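Local coordinates for putative uncharacterized protein (Xanthomonas oryzae pv. oryzae, PDB 4KL0) that binds calcium and, as a member of the inosine-uridine nucleoside hydrolase family, may hydrolyse N-glycosyl compounds, though its actual role as a bacterial effector remains unclear, at residues T47-L52 / L368-L373; R93-G97 / V127-G131; E137-T141 / L167-V172; E227-K231 / V350-V355. All coordinates share one frame; numbering follows the deposited sequence.

Contact 1: residues T47-L52 / L368-L373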
loop_
_atom_site.group_PDB
_atom_site.type_symbol
_atom_site.label_atom_id
_atom_site.label_comp_id
_atom_site.label_asym_id
_atom_site.label_seq_id
_atom_site.Cartn_x
_atom_site.Cartn_y
_atom_site.Cartn_z
ATOM N N THR A 47 2.466 6.484 -6.333
ATOM C CA THR A 47 2.263 7.889 -6.763
ATOM C C THR A 47 2.486 8.884 -5.613
ATOM O O THR A 47 3.273 9.823 -5.758
ATOM C CB THR A 47 0.889 8.073 -7.367
ATOM O OG1 THR A 47 0.770 7.176 -8.474
ATOM C CG2 THR A 47 0.683 9.489 -7.911
ATOM N N ILE A 48 1.836 8.663 -4.467
ATOM C CA ILE A 48 2.186 9.537 -3.351
ATOM C C ILE A 48 3.615 9.409 -2.861
ATOM O O ILE A 48 4.162 10.399 -2.389
ATOM C CB ILE A 48 1.244 9.482 -2.181
ATOM C CG1 ILE A 48 1.308 8.156 -1.449
ATOM C CG2 ILE A 48 -0.236 9.750 -2.654
ATOM C CD1 ILE A 48 0.667 8.216 -0.057
ATOM N N ALA A 49 4.232 8.227 -2.980
ATOM C CA ALA A 49 5.648 8.081 -2.622
ATOM C C ALA A 49 6.518 8.962 -3.507
ATOM O O ALA A 49 7.532 9.472 -3.026
ATOM C CB ALA A 49 6.117 6.641 -2.704
ATOM N N LYS A 50 6.171 9.116 -4.783
ATOM C CA LYS A 50 6.965 10.009 -5.638
ATOM C C LYS A 50 7.043 11.404 -5.064
ATOM O O LYS A 50 8.147 11.972 -5.015
ATOM C CB LYS A 50 6.391 10.075 -7.056
ATOM C CG LYS A 50 6.856 11.244 -7.878
ATOM C CD LYS A 50 8.357 11.220 -8.089
ATOM C CE LYS A 50 8.729 12.507 -8.861
ATOM N NZ LYS A 50 7.732 12.784 -9.977
ATOM N N GLN A 51 5.916 11.946 -4.592
ATOM C CA GLN A 51 5.930 13.294 -4.055
ATOM C C GLN A 51 6.650 13.320 -2.715
ATOM O O GLN A 51 7.375 14.268 -2.394
ATOM C CB GLN A 51 4.515 13.855 -3.894
ATOM C CG GLN A 51 4.536 15.312 -3.455
ATOM C CD GLN A 51 5.173 16.237 -4.445
ATOM O OE1 GLN A 51 5.261 15.962 -5.668
ATOM N NE2 GLN A 51 5.634 17.362 -3.922
ATOM N N LEU A 52 6.445 12.292 -1.894
ATOM C CA LEU A 52 7.142 12.256 -0.629
ATOM C C LEU A 52 8.649 12.167 -0.835
ATOM O O LEU A 52 9.402 12.707 -0.023
ATOM C CB LEU A 52 6.603 11.118 0.251
ATOM C CG LEU A 52 5.188 11.402 0.716
ATOM C CD1 LEU A 52 4.554 10.048 1.136
ATOM C CD2 LEU A 52 5.096 12.445 1.882
ATOM N N LEU A 368 -0.738 15.203 -2.519
ATOM C CA LEU A 368 0.445 14.456 -2.876
ATOM C C LEU A 368 0.308 13.808 -4.260
ATOM O O LEU A 368 1.253 13.854 -5.039
ATOM C CB LEU A 368 0.730 13.412 -1.799
ATOM C CG LEU A 368 1.097 13.906 -0.386
ATOM C CD1 LEU A 368 0.972 12.749 0.586
ATOM C CD2 LEU A 368 2.533 14.460 -0.335
ATOM N N ALA A 369 -0.844 13.190 -4.556
ATOM C CA ALA A 369 -0.961 12.516 -5.845
ATOM C C ALA A 369 -0.924 13.525 -7.002
ATOM O O ALA A 369 -0.230 13.313 -8.023
ATOM C CB ALA A 369 -2.168 11.720 -5.903
ATOM N N LYS A 370 -1.598 14.661 -6.837
ATOM C CA LYS A 370 -1.565 15.645 -7.942
ATOM C C LYS A 370 -0.185 16.239 -8.152
ATOM O O LYS A 370 0.253 16.423 -9.317
ATOM C CB LYS A 370 -2.546 16.804 -7.718
ATOM C CG LYS A 370 -3.993 16.433 -7.789
ATOM C CD LYS A 370 -4.819 17.624 -7.299
ATOM C CE LYS A 370 -6.294 17.471 -7.604
ATOM N NZ LYS A 370 -7.052 18.760 -7.246
ATOM N N ALA A 371 0.528 16.538 -7.060
ATOM C CA ALA A 371 1.878 17.107 -7.190
ATOM C C ALA A 371 2.834 16.102 -7.856
ATOM O O ALA A 371 3.699 16.476 -8.669
ATOM C CB ALA A 371 2.407 17.577 -5.808
ATOM N N ALA A 372 2.630 14.811 -7.558
ATOM C CA ALA A 372 3.503 13.756 -8.038
ATOM C C ALA A 372 3.379 13.618 -9.559
ATOM O O ALA A 372 4.323 13.149 -10.219
ATOM C CB ALA A 372 3.149 12.400 -7.319
ATOM N N LEU A 373 2.216 13.979 -10.102
ATOM C CA LEU A 373 1.930 13.729 -11.514
ATOM C C LEU A 373 2.122 14.959 -12.401
ATOM O O LEU A 373 1.705 14.939 -13.546
ATOM C CB LEU A 373 0.539 13.167 -11.705
ATOM C CG LEU A 373 0.300 11.903 -10.886
ATOM C CD1 LEU A 373 -1.203 11.566 -10.869
ATOM C CD2 LEU A 373 1.086 10.784 -11.541
#
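Leu368 and Ala372, one turn apart on the C-terminal helix, pack against Ile48, Gln51 and Thr47 where the short helical segments cross at 74°, their axes 7.6 Å apart. The apolar part begins at Leu368: its CB meets Ile48 CG2 at 3.9 Å, while its CD2 lies at a similar distance from Leu52 CD2 and touches the CG methylene of Gln51. Thr47 turns its methyl to the same helix: CG2, anti to the backbone N, meets both Ala372 CB and Leu373 CG, and the Leu373 side chain crosses it at about a right angle. Ala369 and Ala372, small on their side, go with a close backbone approach, CA of Gln51 to CA of Ala372 4.7 Å.

The polar contacts are lesser. Lys50, bent at chi2 (62°) and chi4, brings NZ to Ala372 O at the end of helix 358-372 in a weak hydrogen bond of 3.4 Å; its stronger partner is Leu87 O. The amide of Gln51 lies against Ala371 (Gln51 OE1 to Ala371 CB 3.3 Å), and NE2 is bonded to Asp55.

Helix 317-325 lines the junction through Pro319 and Leu323, helix 10-20 through Leu16 and Leu19, and helix 236-243 packs on Ala369 and Leu373.

Contact 2: residues R93-G97 / V127-G131; sequences RVARG and VHTDG
Arg93 lays its guanidinium flat on the imidazole of His128 in a stack, centres 3.6 Å apart and planes 11° from parallel. The arginine chain is extended from CG to NE, with CG anti to the backbone N (chi1 -166°), which carries the group along the ring: Arg93 CG sits near His128 CD2, and Arg93 NH2 lies over His128 CG and ND1, toward the rim. His128 contributes by setting its own CG beside the backbone N, turning one ring face to the arginine. At the guanidinium edge Asp130 closes a long salt bridge, Arg93 NH2 to Asp130 OD1 3.4 Å, weak as a hydrogen bond though nearly straight at 170°. Water 1 joins Arg93 NH1 weakly and Gly131 O by a shorter bond. Arg96 leaves in another direction; its chain bends at chi3, the methyl CG2 of Thr129 lies 4.0 Å from its CZ, over the centre of the guanidinium, and NH2 is held by Ser74.

Beneath these side chains the backbones form a single bridge at Ala95 and His128. His128 N donates to Val94 O at 2.9 Å, and Arg96 N to His128 O at the same length. Water 2 links Arg96 O with Thr129 O.

Strand 93-96 is the outermost parallel strand on its side of the sheet, bonded along its other edge to strand 58-65; helix 70-86 packs on Val94 and Val127, and the loop 127-131 leads into helix 133-141.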
loop_
_atom_site.group_PDB
_atom_site.type_symbol
_atom_site.label_atom_id
_atom_site.label_comp_id
_atom_site.label_asym_id
_atom_site.label_seq_id
_atom_site.Cartn_x
_atom_site.Cartn_y
_atom_site.Cartn_z
ATOM N N ARG A 93 14.739 -0.081 -7.413
ATOM C CA ARG A 93 15.062 -1.430 -7.829
ATOM C C ARG A 93 13.903 -2.381 -7.517
ATOM O O ARG A 93 13.586 -2.656 -6.356
ATOM C CB ARG A 93 16.325 -1.896 -7.126
ATOM C CG ARG A 93 16.890 -3.117 -7.760
ATOM C CD ARG A 93 18.068 -3.627 -6.881
ATOM N NE ARG A 93 18.638 -4.869 -7.401
ATOM C CZ ARG A 93 18.090 -6.080 -7.269
ATOM N NH1 ARG A 93 16.899 -6.240 -6.639
ATOM N NH2 ARG A 93 18.730 -7.149 -7.774
ATOM N N VAL A 94 13.284 -2.880 -8.564
ATOM C CA VAL A 94 12.122 -3.747 -8.418
ATOM C C VAL A 94 12.521 -5.197 -8.654
ATOM O O VAL A 94 13.141 -5.570 -9.707
ATOM C CB VAL A 94 11.007 -3.356 -9.382
ATOM C CG1 VAL A 94 9.786 -4.214 -9.189
ATOM C CG2 VAL A 94 10.658 -1.859 -9.244
ATOM N N ALA A 95 12.086 -6.050 -7.730
ATOM C CA ALA A 95 12.391 -7.474 -7.829
ATOM C C ALA A 95 11.131 -8.345 -7.607
ATOM O O ALA A 95 10.244 -7.971 -6.793
ATOM C CB ALA A 95 13.435 -7.825 -6.792
ATOM N N ARG A 96 11.027 -9.480 -8.302
ATOM C CA ARG A 96 9.995 -10.465 -8.057
ATOM C C ARG A 96 10.278 -11.203 -6.728
ATOM O O ARG A 96 11.399 -11.704 -6.522
ATOM C CB ARG A 96 10.054 -11.494 -9.204
ATOM C CG ARG A 96 9.411 -12.798 -8.891
ATOM C CD ARG A 96 9.362 -13.730 -10.075
ATOM N NE ARG A 96 10.411 -14.721 -10.138
ATOM C CZ ARG A 96 10.668 -15.397 -11.255
ATOM N NH1 ARG A 96 11.623 -16.321 -11.281
ATOM N NH2 ARG A 96 9.939 -15.136 -12.355
ATOM N N GLY A 97 9.260 -11.370 -5.877
ATOM C CA GLY A 97 9.390 -12.139 -4.664
ATOM C C GLY A 97 9.410 -13.641 -4.911
ATOM O O GLY A 97 9.324 -14.107 -6.055
ATOM N N VAL A 127 13.344 -5.879 -14.462
ATOM C CA VAL A 127 13.130 -6.250 -13.065
ATOM C C VAL A 127 14.003 -7.462 -12.675
ATOM O O VAL A 127 14.443 -8.248 -13.547
ATOM C CB VAL A 127 11.627 -6.491 -12.809
ATOM C CG1 VAL A 127 10.827 -5.246 -13.286
ATOM C CG2 VAL A 127 11.176 -7.678 -13.539
ATOM N N HIS A 128 14.249 -7.607 -11.378
ATOM C CA HIS A 128 15.231 -8.568 -10.859
ATOM C C HIS A 128 14.496 -9.815 -10.324
ATOM O O HIS A 128 13.324 -9.738 -9.981
ATOM C CB HIS A 128 16.083 -7.881 -9.804
ATOM C CG HIS A 128 16.865 -6.720 -10.332
ATOM N ND1 HIS A 128 18.065 -6.873 -10.999
ATOM C CD2 HIS A 128 16.625 -5.385 -10.292
ATOM C CE1 HIS A 128 18.530 -5.683 -11.345
ATOM N NE2 HIS A 128 17.673 -4.761 -10.935
ATOM N N THR A 129 15.146 -10.980 -10.315
ATOM C CA THR A 129 14.413 -12.202 -10.043
ATOM C C THR A 129 14.817 -12.738 -8.702
ATOM O O THR A 129 14.339 -13.792 -8.271
ATOM C CB THR A 129 14.658 -13.279 -11.125
ATOM O OG1 THR A 129 16.035 -13.233 -11.525
ATOM C CG2 THR A 129 13.758 -13.019 -12.344
ATOM N N ASP A 130 15.698 -11.998 -8.041
ATOM C CA ASP A 130 16.299 -12.523 -6.818
ATOM C C ASP A 130 15.728 -11.971 -5.503
ATOM O O ASP A 130 16.462 -11.854 -4.506
ATOM C CB ASP A 130 17.845 -12.455 -6.873
ATOM C CG ASP A 130 18.363 -11.107 -7.361
ATOM O OD1 ASP A 130 17.531 -10.302 -7.844
ATOM O OD2 ASP A 130 19.599 -10.854 -7.256
ATOM N N GLY A 131 14.421 -11.685 -5.506
ATOM C CA GLY A 131 13.701 -11.285 -4.301
ATOM C C GLY A 131 14.431 -10.289 -3.426
ATOM O O GLY A 131 14.805 -9.209 -3.883
HETATM O O HOH W 1 17.018 -8.749 -5.184
HETATM O O HOH W 2 12.344 -14.416 -6.453
#

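Contact 3: residues E137-T141 / L167-V172; sequences ERLAT and LVREKV
Leu139 supplies most of the surface that helix 133-141 gives to helix 165-171. Its CB meets CB of Leu167 at 3.9 Å. From there CG stands anti to the carbonyl carbon (chi1 -73°), and the two methyls part: CD1 goes to Val168 CG2, 3.6 Å away, while CD2 reaches Val172 CG2 at 3.7 Å and also touches Lys171 CB. The leucine thus bridges the last turn of the second helix and the first residue of the strand after it.

Both helices belong to the alpha/beta layering of a Rossmann-like fold: helix 133-141 precedes strand 146-150, helix 165-171 precedes the adjacent parallel strand 172-178, and their short segments cross at 50° with axes 9.4 Å apart. Leu146 of strand 146-150 and Leu160 of helix 155-163 also touch Leu139.

At the outer side Leu167 CD1 packs against Ala140, 3.8 Å from Ala140 N and 4.0 Å from Ala140 CB. The Lys171 and Leu139 side chains run alongside each other, pointing opposite ways; the aliphatic part of the lysine, bent at chi2 (-82°), curls round the carbonyl oxygen Leu139 O, which Lys171 CG approaches to 3.3 Å.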
loop_
_atom_site.group_PDB
_atom_site.type_symbol
_atom_site.label_atom_id
_atom_site.label_comp_id
_atom_site.label_asym_id
_atom_site.label_seq_id
_atom_site.Cartn_x
_atom_site.Cartn_y
_atom_site.Cartn_z
ATOM N N GLU A 137 21.766 -6.747 1.118
ATOM C CA GLU A 137 22.996 -5.977 0.863
ATOM C C GLU A 137 22.863 -4.539 1.324
ATOM O O GLU A 137 23.809 -3.949 1.850
ATOM C CB GLU A 137 23.355 -6.010 -0.614
ATOM C CG GLU A 137 23.567 -7.414 -1.167
ATOM C CD GLU A 137 24.105 -7.390 -2.596
ATOM O OE1 GLU A 137 24.721 -6.363 -2.987
ATOM O OE2 GLU A 137 23.911 -8.381 -3.340
ATOM N N ARG A 138 21.677 -3.956 1.147
ATOM C CA ARG A 138 21.475 -2.588 1.555
ATOM C C ARG A 138 21.386 -2.405 3.083
ATOM O O ARG A 138 21.871 -1.404 3.611
ATOM C CB ARG A 138 20.256 -1.966 0.822
ATOM C CG ARG A 138 19.983 -0.523 1.272
ATOM C CD ARG A 138 18.833 0.113 0.474
ATOM N NE ARG A 138 19.048 0.054 -0.964
ATOM C CZ ARG A 138 19.766 0.971 -1.612
ATOM N NH1 ARG A 138 20.332 1.964 -0.919
ATOM N NH2 ARG A 138 19.909 0.900 -2.946
ATOM N N LEU A 139 20.773 -3.355 3.796
ATOM C CA LEU A 139 20.728 -3.272 5.257
ATOM C C LEU A 139 22.181 -3.288 5.788
ATOM O O LEU A 139 22.506 -2.625 6.770
ATOM C CB LEU A 139 19.924 -4.444 5.847
ATOM C CG LEU A 139 18.412 -4.308 5.624
ATOM C CD1 LEU A 139 17.686 -5.518 6.157
ATOM C CD2 LEU A 139 17.896 -3.025 6.298
ATOM N N ALA A 140 23.024 -4.041 5.099
ATOM C CA ALA A 140 24.440 -4.220 5.495
ATOM C C ALA A 140 25.222 -2.919 5.438
ATOM O O ALA A 140 26.028 -2.611 6.328
ATOM C CB ALA A 140 25.096 -5.251 4.585
ATOM N N THR A 141 24.979 -2.156 4.377
ATOM C CA THR A 141 25.802 -1.000 4.039
ATOM C C THR A 141 25.095 0.338 4.266
ATOM O O THR A 141 25.557 1.393 3.805
ATOM C CB THR A 141 26.275 -1.097 2.584
ATOM O OG1 THR A 141 27.177 -0.018 2.294
ATOM C CG2 THR A 141 25.093 -1.057 1.623
ATOM N N LEU A 167 21.065 -8.218 10.680
ATOM C CA LEU A 167 21.102 -6.813 10.255
ATOM C C LEU A 167 19.864 -6.060 10.705
ATOM O O LEU A 167 19.944 -4.886 11.132
ATOM C CB LEU A 167 21.266 -6.688 8.734
ATOM C CG LEU A 167 22.443 -7.485 8.127
ATOM C CD1 LEU A 167 22.447 -7.524 6.578
ATOM C CD2 LEU A 167 23.815 -7.050 8.694
ATOM N N VAL A 168 18.696 -6.712 10.578
ATOM C CA VAL A 168 17.422 -5.993 10.696
ATOM C C VAL A 168 17.311 -5.436 12.100
ATOM O O VAL A 168 16.763 -4.359 12.355
ATOM C CB VAL A 168 16.193 -6.942 10.376
ATOM C CG1 VAL A 168 14.932 -6.332 10.807
ATOM C CG2 VAL A 168 16.057 -7.199 8.908
ATOM N N ARG A 169 17.883 -6.160 13.043
ATOM C CA ARG A 169 17.777 -5.737 14.426
ATOM C C ARG A 169 18.433 -4.362 14.606
ATOM O O ARG A 169 17.909 -3.520 15.306
ATOM C CB ARG A 169 18.386 -6.816 15.357
ATOM C CG ARG A 169 18.124 -6.568 16.852
ATOM C CD ARG A 169 18.700 -7.704 17.731
ATOM N NE ARG A 169 19.843 -8.343 17.065
ATOM C CZ ARG A 169 20.027 -9.664 16.978
ATOM N NH1 ARG A 169 19.149 -10.513 17.533
ATOM N NH2 ARG A 169 21.097 -10.144 16.341
ATOM N N GLU A 170 19.541 -4.102 13.906
ATOM C CA GLU A 170 20.239 -2.829 14.071
ATOM C C GLU A 170 19.966 -1.809 12.951
ATOM O O GLU A 170 20.240 -0.609 13.117
ATOM C CB GLU A 170 21.742 -3.082 14.253
ATOM C CG GLU A 170 21.968 -4.133 15.382
ATOM C CD GLU A 170 23.424 -4.570 15.551
ATOM O OE1 GLU A 170 23.625 -5.809 15.662
ATOM O OE2 GLU A 170 24.344 -3.690 15.608
ATOM N N LYS A 171 19.398 -2.258 11.830
ATOM C CA LYS A 171 19.201 -1.344 10.701
ATOM C C LYS A 171 17.718 -1.079 10.259
ATOM O O LYS A 171 17.487 -0.335 9.297
ATOM C CB LYS A 171 20.013 -1.823 9.516
ATOM C CG LYS A 171 21.526 -1.933 9.813
ATOM C CD LYS A 171 22.214 -0.572 9.678
ATOM C CE LYS A 171 23.745 -0.690 9.689
ATOM N NZ LYS A 171 24.410 -0.266 10.988
ATOM N N VAL A 172 16.735 -1.653 10.939
ATOM C CA VAL A 172 15.344 -1.349 10.535
ATOM C C VAL A 172 14.647 -0.601 11.641
ATOM O O VAL A 172 14.528 -1.094 12.787
ATOM C CB VAL A 172 14.567 -2.614 10.119
ATOM C CG1 VAL A 172 13.042 -2.340 9.964
ATOM C CG2 VAL A 172 15.140 -3.174 8.832
#

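Contact 4: residues E227-K231 / V350-V355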
loop_
_atom_site.group_PDB
_atom_site.type_symbol
_atom_site.label_atom_id
_atom_site.label_comp_id
_atom_site.label_asym_id
_atom_site.label_seq_id
_atom_site.Cartn_x
_atom_site.Cartn_y
_atom_site.Cartn_z
ATOM N N GLU A 227 -10.476 -0.492 8.896
ATOM C CA GLU A 227 -11.327 0.540 9.516
ATOM C C GLU A 227 -10.746 1.957 9.468
ATOM O O GLU A 227 -11.498 2.967 9.409
ATOM C CB GLU A 227 -11.679 0.117 10.954
ATOM C CG GLU A 227 -12.626 -1.096 10.958
ATOM C CD GLU A 227 -11.891 -2.431 10.875
ATOM O OE1 GLU A 227 -10.625 -2.457 11.020
ATOM O OE2 GLU A 227 -12.585 -3.466 10.674
ATOM N N ALA A 228 -9.416 2.041 9.469
ATOM C CA ALA A 228 -8.713 3.320 9.349
ATOM C C ALA A 228 -9.003 3.907 7.977
ATOM O O ALA A 228 -9.227 5.104 7.835
ATOM C CB ALA A 228 -7.217 3.111 9.539
ATOM N N ALA A 229 -9.006 3.067 6.935
ATOM C CA ALA A 229 -9.307 3.600 5.601
ATOM C C ALA A 229 -10.748 4.070 5.401
ATOM O O ALA A 229 -11.000 5.056 4.675
ATOM C CB ALA A 229 -8.935 2.592 4.494
ATOM N N TYR A 230 -11.712 3.363 6.017
ATOM C CA TYR A 230 -13.117 3.723 5.844
ATOM C C TYR A 230 -13.303 5.179 6.249
ATOM O O TYR A 230 -14.008 5.966 5.594
ATOM C CB TYR A 230 -14.025 2.822 6.716
ATOM C CG TYR A 230 -13.958 1.339 6.408
ATOM C CD1 TYR A 230 -13.507 0.870 5.199
ATOM C CD2 TYR A 230 -14.376 0.391 7.348
ATOM C CE1 TYR A 230 -13.466 -0.518 4.921
ATOM C CE2 TYR A 230 -14.318 -0.981 7.089
ATOM C CZ TYR A 230 -13.871 -1.426 5.881
ATOM O OH TYR A 230 -13.862 -2.789 5.645
ATOM N N LYS A 231 -12.637 5.547 7.328
ATOM C CA LYS A 231 -12.828 6.884 7.838
ATOM C C LYS A 231 -12.300 7.982 6.889
ATOM O O LYS A 231 -12.841 9.098 6.830
ATOM C CB LYS A 231 -12.165 6.965 9.191
ATOM C CG LYS A 231 -12.526 8.227 9.965
ATOM C CD LYS A 231 -12.252 8.007 11.430
ATOM C CE LYS A 231 -12.860 9.106 12.270
ATOM N NZ LYS A 231 -11.955 9.328 13.440
ATOM N N VAL A 350 -3.498 1.162 14.276
ATOM C CA VAL A 350 -4.226 2.285 13.687
ATOM C C VAL A 350 -5.538 1.836 13.033
ATOM O O VAL A 350 -5.527 1.299 11.903
ATOM C CB VAL A 350 -3.388 3.079 12.624
ATOM C CG1 VAL A 350 -4.169 4.310 12.080
ATOM C CG2 VAL A 350 -2.023 3.505 13.213
ATOM N N GLY A 351 -6.654 2.052 13.740
ATOM C CA GLY A 351 -7.987 1.817 13.222
ATOM C C GLY A 351 -8.803 3.090 13.100
ATOM O O GLY A 351 -8.249 4.174 12.907
ATOM N N HIS A 352 -10.130 2.997 13.185
ATOM C CA HIS A 352 -10.937 4.185 12.878
ATOM C C HIS A 352 -10.701 5.321 13.901
ATOM O O HIS A 352 -10.586 6.497 13.529
ATOM C CB HIS A 352 -12.432 3.850 12.791
ATOM C CG HIS A 352 -13.045 3.514 14.106
ATOM N ND1 HIS A 352 -13.745 4.436 14.852
ATOM C CD2 HIS A 352 -13.041 2.366 14.829
ATOM C CE1 HIS A 352 -14.160 3.866 15.977
ATOM N NE2 HIS A 352 -13.753 2.608 15.984
ATOM N N ALA A 353 -10.576 4.959 15.173
ATOM C CA ALA A 353 -10.470 5.982 16.248
ATOM C C ALA A 353 -9.138 6.731 16.168
ATOM O O ALA A 353 -8.998 7.904 16.550
ATOM C CB ALA A 353 -10.598 5.314 17.608
ATOM N N GLU A 354 -8.170 6.036 15.620
ATOM C CA GLU A 354 -6.801 6.522 15.550
ATOM C C GLU A 354 -6.557 7.424 14.341
ATOM O O GLU A 354 -5.519 8.063 14.277
ATOM C CB GLU A 354 -5.830 5.329 15.498
ATOM C CG GLU A 354 -5.715 4.524 16.794
ATOM C CD GLU A 354 -6.958 3.644 17.072
ATOM O OE1 GLU A 354 -7.666 3.174 16.133
ATOM O OE2 GLU A 354 -7.236 3.429 18.270
ATOM N N VAL A 355 -7.443 7.430 13.358
ATOM C CA VAL A 355 -7.386 8.435 12.308
ATOM C C VAL A 355 -8.087 9.686 12.820
ATOM O O VAL A 355 -9.292 9.797 12.716
ATOM C CB VAL A 355 -8.085 7.958 11.007
ATOM C CG1 VAL A 355 -7.928 9.022 9.886
ATOM C CG2 VAL A 355 -7.465 6.621 10.571
#
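The elements that follow two neighbouring parallel strands at their C-terminal ends meet here: helix 226-231 comes after strand 221-224, and a type I beta turn, His352 to Val355, just after strand 347-350. Lys231 ties helix to turn. Its CG stands anti to the backbone N (chi1 -168°) and the chain stays nearly extended until a bend at chi4, which brings NZ within bonding distance of two carbonyls. Lys231 NZ donates to Val355 O at 2.8 Å and to His352 O at 3.1 Å, tilted 25° and 33° from the respective carbonyl planes. His352 O also accepts Val355 N of the turn itself, from the opposite face of its plane; one lysine therefore grips the first and last residues of the turn, and its positive charge would probably polarise both carbonyl groups. Its CD lies close to His352 O as well.

Ala228 makes the apolar contacts. Its CB rests 3.7 Å from Val355 CG2, with Val350 CG1 a little farther off, and the same methyl lies against the Val350 carbonyl, Ala228 CB to Val350 O 3.4 Å. The small side chain goes with a close backbone approach, CA of Ala228 to CA of Gly351 4.2 Å. His352 touches Glu227 O through CB.

Inside the turn segment Glu354 OE1 accepts Gly351 N at 2.8 Å, on the anti side of the carboxylate and out of its plane, while OE2 is bonded to Thr337. Glu227 OE1 is bonded to Thr225, just ahead of the helix. Such packing of a post-strand helix against the turn after the neighbouring strand is in keeping with the parallel alpha/beta, Rossmann-like core of the protein.

Contact 1 is the most buried of the four, joining an early helix to the C-terminal one; contacts 2, 3 and 4 are only partly buried, and contact 3 lies farthest from the chain's centre. Contacts 2 and 4 both lie along the central sheet, at its 93-96 edge and near strand 347-350, on opposite sides of the chain's centre, about 32 Å apart between centres. Contacts 1 and 4 share the C-terminal region, the 350-355 turn leading into helix 358-372. The chemistry differs accordingly: mostly apolar helix crossings in 1 and 3, a charged stack with backbone bridging and waters in 2, and a lysine binding carbonyls in 4.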